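Beta-1,4-mannanase (Bacillus subtilis, PDB 2QHA) probably cleaves internal beta-1,4-mannosidic linkages at random in mannans, galactomannans and glucomannans, as a zinc-binding glycoside hydrolase of family 26. Local coordinates at residues A[245-250]-A[285-290]. Sequence-based numbering, arbitrary orientation.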
# COMPACT_ATOMS: atom_id res chain seq x y z
N ASP A 245 19.20 -8.87 3.78
CA ASP A 245 20.13 -8.22 2.85
C ASP A 245 19.37 -7.30 1.89
O ASP A 245 18.76 -7.76 0.92
CB ASP A 245 20.94 -9.28 2.08
CG ASP A 245 21.94 -8.66 1.13
OD1 ASP A 245 22.14 -7.42 1.20
OD2 ASP A 245 22.54 -9.42 0.34
N ALA A 246 19.43 -6.01 2.18
CA ALA A 246 18.76 -4.98 1.37
C ALA A 246 19.20 -4.96 -0.08
O ALA A 246 18.47 -4.50 -0.95
CB ALA A 246 18.96 -3.59 2.00
N TYR A 247 20.41 -5.46 -0.35
CA TYR A 247 21.00 -5.36 -1.69
C TYR A 247 20.59 -6.51 -2.59
O TYR A 247 20.88 -6.50 -3.78
CB TYR A 247 22.53 -5.29 -1.60
CG TYR A 247 23.03 -4.05 -0.89
CD1 TYR A 247 23.44 -2.92 -1.61
CD2 TYR A 247 23.08 -4.00 0.50
CE1 TYR A 247 23.89 -1.77 -0.94
CE2 TYR A 247 23.52 -2.87 1.16
CZ TYR A 247 23.91 -1.76 0.44
OH TYR A 247 24.36 -0.64 1.11
N SER A 248 19.90 -7.49 -2.03
CA SER A 248 19.59 -8.71 -2.77
C SER A 248 18.10 -8.94 -2.97
O SER A 248 17.67 -10.08 -3.21
CB SER A 248 20.23 -9.91 -2.09
OG SER A 248 21.64 -9.82 -2.15
N ILE A 249 17.31 -7.87 -2.88
CA ILE A 249 15.87 -7.98 -3.09
C ILE A 249 15.58 -8.19 -4.57
O ILE A 249 16.14 -7.49 -5.42
CB ILE A 249 15.13 -6.70 -2.59
CG1 ILE A 249 15.47 -6.42 -1.12
CG2 ILE A 249 13.62 -6.83 -2.79
CD1 ILE A 249 15.13 -5.01 -0.66
N ASN A 250 14.72 -9.16 -4.88
CA ASN A 250 14.33 -9.43 -6.26
C ASN A 250 13.08 -8.66 -6.67
O ASN A 250 12.19 -8.42 -5.85
CB ASN A 250 14.05 -10.93 -6.47
CG ASN A 250 15.28 -11.80 -6.29
OD1 ASN A 250 16.40 -11.38 -6.56
ND2 ASN A 250 15.05 -13.03 -5.85
N ILE A 285 18.84 1.52 -1.89
CA ILE A 285 17.96 2.26 -2.80
C ILE A 285 18.80 3.09 -3.78
O ILE A 285 18.57 3.04 -4.99
CB ILE A 285 16.97 3.16 -2.04
CG1 ILE A 285 15.83 2.30 -1.46
CG2 ILE A 285 16.38 4.23 -2.96
CD1 ILE A 285 14.94 3.06 -0.50
N LYS A 286 19.78 3.82 -3.26
CA LYS A 286 20.59 4.71 -4.09
C LYS A 286 21.40 3.93 -5.11
O LYS A 286 21.55 4.37 -6.26
CB LYS A 286 21.50 5.58 -3.21
CG LYS A 286 20.72 6.53 -2.30
CD LYS A 286 21.61 7.49 -1.51
CE LYS A 286 22.42 6.76 -0.46
NZ LYS A 286 23.08 7.71 0.49
N GLN A 287 21.89 2.75 -4.71
CA GLN A 287 22.79 1.96 -5.55
C GLN A 287 22.10 0.93 -6.44
O GLN A 287 22.58 0.64 -7.54
CB GLN A 287 23.87 1.30 -4.68
CG GLN A 287 24.72 2.32 -3.92
CD GLN A 287 25.96 1.74 -3.24
OE1 GLN A 287 26.14 0.52 -3.13
NE2 GLN A 287 26.81 2.64 -2.75
N ARG A 288 20.98 0.38 -5.97
CA ARG A 288 20.31 -0.74 -6.64
C ARG A 288 18.90 -0.40 -7.12
O ARG A 288 18.44 -0.94 -8.12
CB ARG A 288 20.22 -1.96 -5.72
CG ARG A 288 21.55 -2.48 -5.17
CD ARG A 288 22.25 -3.38 -6.16
NE ARG A 288 21.55 -4.65 -6.32
CZ ARG A 288 21.71 -5.46 -7.36
NH1 ARG A 288 22.53 -5.13 -8.35
NH2 ARG A 288 21.03 -6.61 -7.42
N TYR A 289 18.21 0.49 -6.39
CA TYR A 289 16.78 0.74 -6.66
C TYR A 289 16.46 2.24 -6.80
O TYR A 289 15.54 2.74 -6.16
CB TYR A 289 15.90 0.09 -5.57
CG TYR A 289 16.43 -1.24 -5.02
CD1 TYR A 289 16.49 -2.39 -5.82
CD2 TYR A 289 16.85 -1.34 -3.70
CE1 TYR A 289 16.98 -3.60 -5.31
CE2 TYR A 289 17.34 -2.53 -3.18
CZ TYR A 289 17.41 -3.66 -3.98
OH TYR A 289 17.90 -4.82 -3.43
N PRO A 290 17.21 2.97 -7.66
CA PRO A 290 17.09 4.43 -7.63
C PRO A 290 15.72 5.00 -8.03
O PRO A 290 15.39 6.12 -7.65
CB PRO A 290 18.19 4.89 -8.60
CG PRO A 290 18.39 3.74 -9.52
CD PRO A 290 18.20 2.52 -8.66
O HOH W 1 18.83 -6.84 -5.90
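Tyr-289, following Arg-288, drives its phenol into the loop from Ala-246 to Ile-249. CB points toward the loop, and chi1 of -35° brings CG beside the backbone N and sends the ring forward. Midway, CB of Arg-288 lies 3.5 Å above the ring plane, over its centre, while Phe-264 meets the ring edge-to-face. Farther out, CZ packs against CB of Ile-249 at 4.0 Å, the two side chains crossing at about a right angle. At the tip the hydroxyl does double duty: OH donates to Ala-246 O at 2.6 Å, near the ring plane, and accepts from Ile-249 N at 3.2 Å, a longer and bent bond (142°). Tyrosine suits this place because a flat apolar ring can cross the buried interior and still deliver one polar atom to two backbone groups of a loop without regular structure.

Arg-288 takes the outer route. Bends at chi2 and chi3 fold its chain so that CG passes CD1 of Tyr-247 and NE reaches Tyr-247 O at 3.2 Å, in the carbonyl plane. Its NH2 donates to a water that in turn donates to Tyr-247 O and Ile-249 O, so guanidinium and water together tie two carbonyls of the loop. OE1 of Gln-287 lies at the edge of the Tyr-247 ring, whose OH is hydrogen-bonded to Asn-283 OD1. Within the loop, Asp-245 OD1 accepts from Tyr-247 N in an Asx turn, and its OD2 accepts from Ser-248 OG.

Ile-249 packs onto Leu-239, Ala-241 and Phe-243 of strand 236-243. The contact joins the loop after that strand to the end of the helix that follows the neighbouring parallel strand 262-269, packing two successive beta-alpha units of the TIM barrel of family 26.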